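Local structure of THB11 (Chlamydomonas reinhardtii, 6TD7) at residues V77-S91 against P125-D137. The protein binds heme b through the truncated-hemoglobin domain of a longer protein, probably binds oxygen and may reduce nitrite. Residues are numbered along the deposited sequence; the frame is centred on the assembly and turned at random.
Sequences VRIAHLRIIKQRGFS and PYKDAIFTPAAGD. With HEM (protoporphyrin IX containing Fe), chain B.
Arg-78 carries the polar half of the contact, its guanidinium bridging the end of helix 125-131 and the C-terminal tail. With CG anti to the backbone N (chi1 175°) and the chain extended as far as NE, the group passes Ile-130 O, which takes a bond from Arg-78 NH1 at 2.8 Å in the carbonyl plane, on a lone pair. A salt bridge forms side-on: Arg-78 NE (3.1 Å) and NH2 (3.2 Å) both reach Asp-137 OD2 from above the carboxylate plane. Ala-134 N also donates to Asp-137 OD2, across a type II turn, at 3.0 Å and nearly straight (173°). Pro-133 CA lies over one guanidinium face and Leu-82 CD1 over the other.

Apolar packing centres on Ile-130, a knob among Val-77, Arg-78, His-81 and Ile-85. Ile-130 CD1 makes a CH-pi contact over a face of the His-81 imidazole, 3.9 Å from the centroid, while CG1 meets Val-77 CG2. Farther along, Phe-131 CZ touches Phe-90 CE2 at 3.7 Å, the rings inclined at 36°.

In this globin fold, His-81 is the proximal ligand, with NE2 2.2 Å from the heme iron. His-81 ND1 donates to Val-77 O in the imidazole plane (2.6 Å), a bond that fixes the ring's rotation and would probably make it a stronger donor to iron, while Ile-130 backs one face.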
ATOM      1  N   VAL A  77      -2.216 -10.564  -3.294  1.00 14.91           N
ATOM      2  CA  VAL A  77      -2.823  -9.245  -3.431  1.00 11.79           C
ATOM      3  C   VAL A  77      -3.760  -9.179  -4.634  1.00 13.71           C
ATOM      4  O   VAL A  77      -4.698  -8.375  -4.643  1.00 14.78           O
ATOM      5  CB  VAL A  77      -1.761  -8.131  -3.526  1.00 14.35           C
ATOM      6  CG1 VAL A  77      -1.173  -7.849  -2.156  1.00 20.72           C
ATOM      7  CG2 VAL A  77      -0.681  -8.495  -4.542  1.00 16.68           C
ATOM      8  N   ARG A  78      -3.518  -9.977  -5.678  1.00 11.62           N
ATOM      9  CA  ARG A  78      -4.478 -10.015  -6.778  1.00 11.69           C
ATOM     10  C   ARG A  78      -5.831 -10.513  -6.284  1.00 13.72           C
ATOM     11  O   ARG A  78      -6.876  -9.930  -6.592  1.00 14.53           O
ATOM     12  CB  ARG A  78      -3.984 -10.900  -7.922  1.00 16.26           C
ATOM     13  CG  ARG A  78      -5.023 -11.052  -9.034  1.00 16.23           C
ATOM     14  CD  ARG A  78      -4.401 -11.337 -10.393  1.00 14.69           C
ATOM     15  NE  ARG A  78      -5.412 -11.569 -11.426  1.00 18.13           N
ATOM     16  CZ  ARG A  78      -5.949 -10.624 -12.196  1.00 19.28           C
ATOM     17  NH1 ARG A  78      -5.586  -9.357 -12.061  1.00 15.76           N
ATOM     18  NH2 ARG A  78      -6.856 -10.946 -13.107  1.00 20.85           N
ATOM     19  N   ILE A  79      -5.826 -11.607  -5.523  1.00 15.55           N
ATOM     20  CA  ILE A  79      -7.073 -12.137  -4.985  1.00 15.78           C
ATOM     21  C   ILE A  79      -7.776 -11.076  -4.151  1.00 13.32           C
ATOM     22  O   ILE A  79      -8.991 -10.873  -4.267  1.00 16.99           O
ATOM     23  CB  ILE A  79      -6.798 -13.414  -4.169  1.00 18.05           C
ATOM     24  CG1 ILE A  79      -6.350 -14.546  -5.096  1.00 21.66           C
ATOM     25  CG2 ILE A  79      -8.027 -13.795  -3.359  1.00 17.31           C
ATOM     26  CD1 ILE A  79      -7.357 -14.916  -6.168  1.00 29.46           C
ATOM     27  N   ALA A  80      -7.017 -10.361  -3.317  1.00 15.70           N
ATOM     28  CA  ALA A  80      -7.621  -9.370  -2.437  1.00 17.01           C
ATOM     29  C   ALA A  80      -8.315  -8.266  -3.225  1.00 17.62           C
ATOM     30  O   ALA A  80      -9.365  -7.765  -2.807  1.00 15.66           O
ATOM     31  CB  ALA A  80      -6.557  -8.776  -1.515  1.00 12.91           C
ATOM     32  N   HIS A  81      -7.749  -7.868  -4.363  1.00 10.78           N
ATOM     33  CA  HIS A  81      -8.303  -6.775  -5.148  1.00 11.99           C
ATOM     34  C   HIS A  81      -9.169  -7.237  -6.311  1.00 15.73           C
ATOM     35  O   HIS A  81      -9.626  -6.394  -7.089  1.00 14.60           O
ATOM     36  CB  HIS A  81      -7.180  -5.885  -5.696  1.00 13.00           C
ATOM     37  CG  HIS A  81      -6.336  -5.256  -4.636  1.00 14.74           C
ATOM     38  ND1 HIS A  81      -5.261  -5.899  -4.064  1.00 12.34           N
ATOM     39  CD2 HIS A  81      -6.414  -4.044  -4.037  1.00 10.96           C
ATOM     40  CE1 HIS A  81      -4.709  -5.110  -3.160  1.00 11.17           C
ATOM     41  NE2 HIS A  81      -5.389  -3.977  -3.126  1.00 11.25           N
ATOM     42  N   LEU A  82      -9.423  -8.542  -6.447  1.00 14.40           N
ATOM     43  CA  LEU A  82     -10.012  -9.037  -7.689  1.00 13.27           C
ATOM     44  C   LEU A  82     -11.486  -8.664  -7.804  1.00 20.63           C
ATOM     45  O   LEU A  82     -12.004  -8.536  -8.919  1.00 16.92           O
ATOM     46  CB  LEU A  82      -9.825 -10.553  -7.802  1.00 21.71           C
ATOM     47  CG  LEU A  82     -10.201 -11.161  -9.160  1.00 24.36           C
ATOM     48  CD1 LEU A  82      -9.435 -10.491 -10.297  1.00 21.93           C
ATOM     49  CD2 LEU A  82      -9.969 -12.674  -9.197  1.00 21.92           C
ATOM     50  N   ARG A  83     -12.172  -8.473  -6.674  1.00 14.10           N
ATOM     51  CA  ARG A  83     -13.555  -8.012  -6.723  1.00 18.93           C
ATOM     52  C   ARG A  83     -13.647  -6.614  -7.332  1.00 16.77           C
ATOM     53  O   ARG A  83     -14.451  -6.373  -8.239  1.00 19.92           O
ATOM     54  CB  ARG A  83     -14.170  -8.017  -5.324  1.00 26.02           C
ATOM     55  CG  ARG A  83     -14.379  -9.393  -4.716  1.00 42.93           C
ATOM     56  CD  ARG A  83     -14.600  -9.285  -3.208  1.00 49.76           C
ATOM     57  NE  ARG A  83     -13.380  -8.873  -2.517  1.00 49.17           N
ATOM     58  CZ  ARG A  83     -12.538  -9.702  -1.899  1.00 52.86           C
ATOM     59  NH1 ARG A  83     -12.778 -11.007  -1.863  1.00 61.05           N
ATOM     60  NH2 ARG A  83     -11.452  -9.221  -1.310  1.00 39.19           N
ATOM     61  N   ILE A  84     -12.844  -5.669  -6.835  1.00 18.92           N
ATOM     62  CA  ILE A  84     -12.971  -4.316  -7.366  1.00 16.47           C
ATOM     63  C   ILE A  84     -12.417  -4.246  -8.788  1.00 13.81           C
ATOM     64  O   ILE A  84     -12.854  -3.411  -9.588  1.00 14.98           O
ATOM     65  CB  ILE A  84     -12.310  -3.270  -6.449  1.00 11.14           C
ATOM     66  CG1 ILE A  84     -10.861  -3.618  -6.100  1.00 10.90           C
ATOM     67  CG2 ILE A  84     -13.123  -3.120  -5.168  1.00 15.96           C
ATOM     68  CD1 ILE A  84     -10.111  -2.447  -5.485  1.00 13.21           C
ATOM     69  N   ILE A  85     -11.465  -5.121  -9.131  1.00 11.04           N
ATOM     70  CA  ILE A  85     -10.999  -5.209 -10.514  1.00 10.28           C
ATOM     71  C   ILE A  85     -12.150  -5.606 -11.431  1.00 20.72           C
ATOM     72  O   ILE A  85     -12.511  -4.878 -12.363  1.00 16.32           O
ATOM     73  CB  ILE A  85      -9.827  -6.203 -10.635  1.00 13.93           C
ATOM     74  CG1 ILE A  85      -8.575  -5.630  -9.965  1.00 12.45           C
ATOM     75  CG2 ILE A  85      -9.549  -6.537 -12.110  1.00 18.31           C
ATOM     76  CD1 ILE A  85      -7.404  -6.589  -9.916  1.00 15.64           C
ATOM     77  N   LYS A  86     -12.755  -6.770 -11.168  1.00 16.18           N
ATOM     78  CA  LYS A  86     -13.756  -7.316 -12.080  1.00 21.71           C
ATOM     79  C   LYS A  86     -15.075  -6.554 -12.000  1.00 19.63           C
ATOM     80  O   LYS A  86     -15.765  -6.391 -13.011  1.00 22.58           O
ATOM     81  CB  LYS A  86     -13.985  -8.797 -11.773  1.00 25.51           C
ATOM     82  CG  LYS A  86     -12.783  -9.687 -12.054  1.00 27.65           C
ATOM     83  CD  LYS A  86     -12.592  -9.878 -13.556  1.00 46.53           C
ATOM     84  CE  LYS A  86     -11.125  -9.974 -13.952  1.00 46.70           C
ATOM     85  NZ  LYS A  86     -10.825  -9.070 -15.102  1.00 43.83           N
ATOM     86  N   GLN A  87     -15.447  -6.090 -10.813  1.00 16.88           N
ATOM     87  CA  GLN A  87     -16.750  -5.455 -10.661  1.00 21.95           C
ATOM     88  C   GLN A  87     -16.713  -3.956 -10.919  1.00 26.60           C
ATOM     89  O   GLN A  87     -17.692  -3.409 -11.442  1.00 18.65           O
ATOM     90  CB  GLN A  87     -17.304  -5.742  -9.263  1.00 25.43           C
ATOM     91  CG  GLN A  87     -17.552  -7.222  -9.022  1.00 30.93           C
ATOM     92  CD  GLN A  87     -18.011  -7.526  -7.611  1.00 46.09           C
ATOM     93  OE1 GLN A  87     -18.418  -6.632  -6.869  1.00 35.16           O
ATOM     94  NE2 GLN A  87     -17.942  -8.798  -7.229  1.00 46.76           N
ATOM     95  N   ARG A  88     -15.605  -3.281 -10.605  1.00 19.69           N
ATOM     96  CA  ARG A  88     -15.543  -1.827 -10.676  1.00 20.77           C
ATOM     97  C   ARG A  88     -14.412  -1.292 -11.544  1.00 16.53           C
ATOM     98  O   ARG A  88     -14.261  -0.068 -11.652  1.00 17.10           O
ATOM     99  CB  ARG A  88     -15.413  -1.248  -9.260  1.00 17.58           C
ATOM    100  CG  ARG A  88     -16.312  -1.943  -8.256  1.00 24.55           C
ATOM    101  CD  ARG A  88     -16.513  -1.123  -7.005  1.00 30.62           C
ATOM    102  NE  ARG A  88     -17.358  -1.825  -6.044  1.00 25.98           N
ATOM    103  CZ  ARG A  88     -17.676  -1.355  -4.843  1.00 30.12           C
ATOM    104  NH1 ARG A  88     -17.219  -0.175  -4.446  1.00 33.95           N
ATOM    105  NH2 ARG A  88     -18.448  -2.070  -4.037  1.00 29.83           N
ATOM    106  N   GLY A  89     -13.616  -2.158 -12.164  1.00 18.01           N
ATOM    107  CA  GLY A  89     -12.600  -1.700 -13.088  1.00 17.33           C
ATOM    108  C   GLY A  89     -11.346  -1.133 -12.468  1.00 20.60           C
ATOM    109  O   GLY A  89     -10.617  -0.403 -13.146  1.00 15.85           O
ATOM    110  N   PHE A  90     -11.076  -1.429 -11.196  1.00 13.75           N
ATOM    111  CA  PHE A  90      -9.797  -1.092 -10.575  1.00 12.37           C
ATOM    112  C   PHE A  90      -8.653  -1.417 -11.527  1.00  9.37           C
ATOM    113  O   PHE A  90      -8.526  -2.550 -11.997  1.00 14.57           O
ATOM    114  CB  PHE A  90      -9.647  -1.872  -9.267  1.00 10.66           C
ATOM    115  CG  PHE A  90      -8.489  -1.439  -8.408  1.00 13.70           C
ATOM    116  CD1 PHE A  90      -8.396  -0.137  -7.945  1.00  8.40           C
ATOM    117  CD2 PHE A  90      -7.518  -2.353  -8.019  1.00 11.92           C
ATOM    118  CE1 PHE A  90      -7.345   0.253  -7.143  1.00 11.94           C
ATOM    119  CE2 PHE A  90      -6.466  -1.970  -7.209  1.00 11.65           C
ATOM    120  CZ  PHE A  90      -6.381  -0.665  -6.770  1.00  8.68           C
ATOM    121  N   SER A  91      -7.822  -0.419 -11.800  1.00 12.57           N
ATOM    122  CA  SER A  91      -6.874  -0.448 -12.902  1.00 12.31           C
ATOM    123  C   SER A  91      -5.465  -0.148 -12.432  1.00 12.97           C
ATOM    124  O   SER A  91      -5.260   0.397 -11.342  1.00  8.56           O
ATOM    125  CB  SER A  91      -7.275   0.578 -13.976  1.00 15.04           C
ATOM    126  OG  SER A  91      -7.138   1.896 -13.473  1.00 17.46           O
ATOM    127  N   PRO A 125       6.828  -4.273  -7.107  1.00 11.37           N
ATOM    128  CA  PRO A 125       6.438  -5.566  -7.687  1.00 14.95           C
ATOM    129  C   PRO A 125       4.964  -5.903  -7.489  1.00 12.80           C
ATOM    130  O   PRO A 125       4.402  -6.688  -8.262  1.00 10.02           O
ATOM    131  CB  PRO A 125       7.350  -6.564  -6.957  1.00 15.82           C
ATOM    132  CG  PRO A 125       8.536  -5.746  -6.522  1.00 16.38           C
ATOM    133  CD  PRO A 125       7.979  -4.394  -6.191  1.00 15.14           C
ATOM    134  N   TYR A 126       4.315  -5.324  -6.483  1.00 11.73           N
ATOM    135  CA  TYR A 126       2.940  -5.717  -6.186  1.00 13.98           C
ATOM    136  C   TYR A 126       1.936  -5.061  -7.110  1.00 10.01           C
ATOM    137  O   TYR A 126       0.774  -5.482  -7.123  1.00  9.25           O
ATOM    138  CB  TYR A 126       2.651  -5.455  -4.709  1.00 10.90           C
ATOM    139  CG  TYR A 126       3.390  -6.515  -3.957  1.00 11.77           C
ATOM    140  CD1 TYR A 126       2.838  -7.773  -3.797  1.00 12.25           C
ATOM    141  CD2 TYR A 126       4.691  -6.305  -3.526  1.00  8.44           C
ATOM    142  CE1 TYR A 126       3.534  -8.774  -3.174  1.00 14.26           C
ATOM    143  CE2 TYR A 126       5.397  -7.303  -2.899  1.00 13.65           C
ATOM    144  CZ  TYR A 126       4.811  -8.536  -2.727  1.00 16.45           C
ATOM    145  OH  TYR A 126       5.497  -9.547  -2.108  1.00 19.80           O
ATOM    146  N   LYS A 127       2.363  -4.104  -7.931  1.00 11.91           N
ATOM    147  CA  LYS A 127       1.514  -3.663  -9.028  1.00 11.12           C
ATOM    148  C   LYS A 127       1.321  -4.788 -10.040  1.00  8.67           C
ATOM    149  O   LYS A 127       0.187  -5.149 -10.370  1.00  9.85           O
ATOM    150  CB  LYS A 127       2.109  -2.430  -9.698  1.00 13.45           C
ATOM    151  CG  LYS A 127       1.266  -1.916 -10.838  1.00 12.09           C
ATOM    152  CD  LYS A 127       1.923  -0.726 -11.507  1.00 15.86           C
ATOM    153  CE  LYS A 127       1.110  -0.260 -12.694  1.00 20.31           C
ATOM    154  NZ  LYS A 127       1.701   0.961 -13.301  1.00 16.25           N
ATOM    155  N   ASP A 128       2.422  -5.365 -10.534  1.00 11.37           N
ATOM    156  CA  ASP A 128       2.321  -6.507 -11.438  1.00  8.35           C
ATOM    157  C   ASP A 128       1.596  -7.682 -10.784  1.00 11.20           C
ATOM    158  O   ASP A 128       0.860  -8.416 -11.451  1.00 11.91           O
ATOM    159  CB  ASP A 128       3.719  -6.933 -11.892  1.00 13.29           C
ATOM    160  CG  ASP A 128       4.281  -6.043 -12.988  1.00 20.70           C
ATOM    161  OD1 ASP A 128       3.538  -5.193 -13.524  1.00 14.07           O
ATOM    162  OD2 ASP A 128       5.472  -6.209 -13.321  1.00 22.35           O
ATOM    163  N   ALA A 129       1.797  -7.881  -9.478  1.00 11.80           N
ATOM    164  CA  ALA A 129       1.121  -8.980  -8.799  1.00  9.21           C
ATOM    165  C   ALA A 129      -0.392  -8.812  -8.854  1.00 12.36           C
ATOM    166  O   ALA A 129      -1.124  -9.775  -9.111  1.00 13.28           O
ATOM    167  CB  ALA A 129       1.587  -9.078  -7.347  1.00 14.47           C
ATOM    168  N   ILE A 130      -0.879  -7.593  -8.620  1.00  8.06           N
ATOM    169  CA  ILE A 130      -2.318  -7.367  -8.553  1.00  8.73           C
ATOM    170  C   ILE A 130      -2.969  -7.560  -9.920  1.00 10.49           C
ATOM    171  O   ILE A 130      -4.068  -8.119 -10.019  1.00 11.63           O
ATOM    172  CB  ILE A 130      -2.607  -5.965  -7.981  1.00  7.27           C
ATOM    173  CG1 ILE A 130      -2.372  -5.962  -6.468  1.00 11.32           C
ATOM    174  CG2 ILE A 130      -4.028  -5.543  -8.310  1.00 11.15           C
ATOM    175  CD1 ILE A 130      -2.348  -4.590  -5.851  1.00 11.80           C
ATOM    176  N   PHE A 131      -2.318  -7.107 -10.991  1.00 10.03           N
ATOM    177  CA  PHE A 131      -2.983  -6.959 -12.280  1.00 11.94           C
ATOM    178  C   PHE A 131      -2.577  -7.985 -13.327  1.00 13.57           C
ATOM    179  O   PHE A 131      -3.114  -7.953 -14.439  1.00 16.06           O
ATOM    180  CB  PHE A 131      -2.743  -5.541 -12.821  1.00 10.79           C
ATOM    181  CG  PHE A 131      -3.338  -4.476 -11.955  1.00  9.50           C
ATOM    182  CD1 PHE A 131      -4.707  -4.262 -11.950  1.00 13.70           C
ATOM    183  CD2 PHE A 131      -2.542  -3.713 -11.119  1.00 13.62           C
ATOM    184  CE1 PHE A 131      -5.268  -3.295 -11.136  1.00 13.55           C
ATOM    185  CE2 PHE A 131      -3.098  -2.747 -10.305  1.00 12.49           C
ATOM    186  CZ  PHE A 131      -4.462  -2.538 -10.313  1.00 11.36           C
ATOM    187  N   THR A 132      -1.676  -8.907 -13.013  1.00 14.06           N
ATOM    188  CA  THR A 132      -1.309  -9.935 -13.979  1.00 14.87           C
ATOM    189  C   THR A 132      -2.251 -11.122 -13.847  1.00 16.08           C
ATOM    190  O   THR A 132      -2.308 -11.733 -12.771  1.00 14.69           O
ATOM    191  CB  THR A 132       0.127 -10.385 -13.775  1.00 12.39           C
ATOM    192  OG1 THR A 132       1.014  -9.281 -13.985  1.00 12.44           O
ATOM    193  CG2 THR A 132       0.467 -11.496 -14.763  1.00 17.69           C
ATOM    194  N   PRO A 133      -3.014 -11.476 -14.884  1.00 17.02           N
ATOM    195  CA  PRO A 133      -3.874 -12.661 -14.784  1.00 20.80           C
ATOM    196  C   PRO A 133      -3.082 -13.907 -14.422  1.00 19.37           C
ATOM    197  O   PRO A 133      -1.954 -14.112 -14.877  1.00 19.19           O
ATOM    198  CB  PRO A 133      -4.486 -12.776 -16.187  1.00 18.08           C
ATOM    199  CG  PRO A 133      -4.472 -11.394 -16.716  1.00 19.33           C
ATOM    200  CD  PRO A 133      -3.237 -10.742 -16.145  1.00 18.90           C
ATOM    201  N   ALA A 134      -3.698 -14.754 -13.606  1.00 25.70           N
ATOM    202  CA  ALA A 134      -3.091 -16.002 -13.177  1.00 28.41           C
ATOM    203  C   ALA A 134      -4.148 -17.091 -13.226  1.00 34.95           C
ATOM    204  O   ALA A 134      -5.333 -16.840 -12.993  1.00 33.05           O
ATOM    205  CB  ALA A 134      -2.504 -15.887 -11.765  1.00 22.29           C
ATOM    206  N   ALA A 135      -3.713 -18.304 -13.561  1.00 57.74           N
ATOM    207  CA  ALA A 135      -4.607 -19.450 -13.503  1.00 49.43           C
ATOM    208  C   ALA A 135      -5.105 -19.627 -12.074  1.00 47.14           C
ATOM    209  O   ALA A 135      -4.310 -19.717 -11.133  1.00 49.94           O
ATOM    210  CB  ALA A 135      -3.891 -20.709 -13.987  1.00 59.14           C
ATOM    211  N   GLY A 136      -6.423 -19.658 -11.914  1.00 52.30           N
ATOM    212  CA  GLY A 136      -7.054 -19.689 -10.608  1.00 46.24           C
ATOM    213  C   GLY A 136      -7.906 -18.476 -10.299  1.00 49.70           C
ATOM    214  O   GLY A 136      -8.615 -18.479  -9.282  1.00 56.00           O
ATOM    215  N   ASP A 137      -7.868 -17.438 -11.127  1.00 38.68           N
ATOM    216  CA  ASP A 137      -8.691 -16.256 -10.910  1.00 41.86           C
ATOM    217  C   ASP A 137     -10.174 -16.624 -10.904  1.00 40.45           C
ATOM    218  O   ASP A 137     -10.729 -17.035 -11.923  1.00 47.76           O
ATOM    219  CB  ASP A 137      -8.410 -15.204 -11.987  1.00 51.11           C
ATOM    220  CG  ASP A 137      -7.036 -14.570 -11.844  1.00 45.20           C
ATOM    221  OD1 ASP A 137      -6.504 -14.531 -10.712  1.00 38.61           O
ATOM    222  OD2 ASP A 137      -6.491 -14.102 -12.865  1.00 35.75           O
TER
HETATM  223  CHA HEM B 201      -6.669  -5.220   0.349  1.00 16.99           C
HETATM  224  CHB HEM B 201      -8.458  -1.585  -2.370  1.00 14.35           C
HETATM  225  CHC HEM B 201      -4.019   0.246  -3.108  1.00 15.80           C
HETATM  226  CHD HEM B 201      -2.162  -3.651  -0.773  1.00 17.70           C
HETATM  227  C1A HEM B 201      -7.565  -4.381  -0.291  1.00 13.79           C
HETATM  228  C2A HEM B 201      -9.019  -4.431  -0.267  1.00 14.61           C
HETATM  229  C3A HEM B 201      -9.478  -3.424  -1.017  1.00 13.97           C
HETATM  230  C4A HEM B 201      -8.355  -2.692  -1.549  1.00 17.98           C
HETATM  231  CMA HEM B 201     -10.956  -3.071  -1.283  1.00 19.25           C
HETATM  232  CAA HEM B 201      -9.922  -5.430   0.495  1.00 26.87           C
HETATM  233  CBA HEM B 201      -9.613  -6.876   0.144  1.00 35.16           C
HETATM  234  CGA HEM B 201     -10.341  -7.784   1.106  1.00 31.71           C
HETATM  235  O1A HEM B 201     -10.472  -8.993   0.783  1.00 59.51           O
HETATM  236  O2A HEM B 201     -10.785  -7.314   2.188  1.00 22.05           O
HETATM  237  C1B HEM B 201      -7.429  -0.748  -2.752  1.00 15.16           C
HETATM  238  C2B HEM B 201      -7.578   0.513  -3.447  1.00 15.96           C
HETATM  239  C3B HEM B 201      -6.362   1.023  -3.665  1.00 10.85           C
HETATM  240  C4B HEM B 201      -5.388   0.106  -3.109  1.00 15.78           C
HETATM  241  CMB HEM B 201      -8.918   1.150  -3.874  1.00 19.83           C
HETATM  242  CAB HEM B 201      -6.080   2.365  -4.377  1.00 15.11           C
HETATM  243  CBB HEM B 201      -4.867   2.685  -4.831  1.00 17.47           C
HETATM  244  C1C HEM B 201      -3.162  -0.655  -2.512  1.00 15.70           C
HETATM  245  C2C HEM B 201      -1.738  -0.475  -2.440  1.00 17.86           C
HETATM  246  C3C HEM B 201      -1.214  -1.533  -1.825  1.00 19.82           C
HETATM  247  C4C HEM B 201      -2.286  -2.437  -1.437  1.00 16.69           C
HETATM  248  CMC HEM B 201      -0.960   0.726  -3.022  1.00 22.84           C
HETATM  249  CAC HEM B 201       0.294  -1.697  -1.567  1.00 25.28           C
HETATM  250  CBC HEM B 201       0.844  -2.909  -1.638  1.00 35.32           C
HETATM  251  C1D HEM B 201      -3.210  -4.351  -0.195  1.00 20.78           C
HETATM  252  C2D HEM B 201      -3.095  -5.400   0.796  1.00 14.40           C
HETATM  253  C3D HEM B 201      -4.328  -5.832   1.094  1.00 13.65           C
HETATM  254  C4D HEM B 201      -5.288  -5.069   0.325  1.00 11.66           C
HETATM  255  CMD HEM B 201      -1.763  -5.916   1.380  1.00 12.78           C
HETATM  256  CAD HEM B 201      -4.707  -6.911   2.122  1.00 14.86           C
HETATM  257  CBD HEM B 201      -4.638  -8.325   1.582  1.00 26.31           C
HETATM  258  CGD HEM B 201      -4.891  -9.173   2.798  1.00 19.38           C
HETATM  259  O1D HEM B 201      -3.903  -9.668   3.403  1.00 20.57           O
HETATM  260  O2D HEM B 201      -6.081  -9.319   3.180  1.00 21.54           O
HETATM  261  NA  HEM B 201      -7.203  -3.305  -1.087  1.00 12.75           N
HETATM  262  NB  HEM B 201      -6.076  -0.964  -2.558  1.00 11.26           N
HETATM  263  NC  HEM B 201      -3.470  -1.860  -1.880  1.00 13.78           N
HETATM  264  ND  HEM B 201      -4.562  -4.180  -0.454  1.00 11.13           N
HETATM  265 FE   HEM B 201      -5.303  -2.600  -1.454  1.00 21.92          FE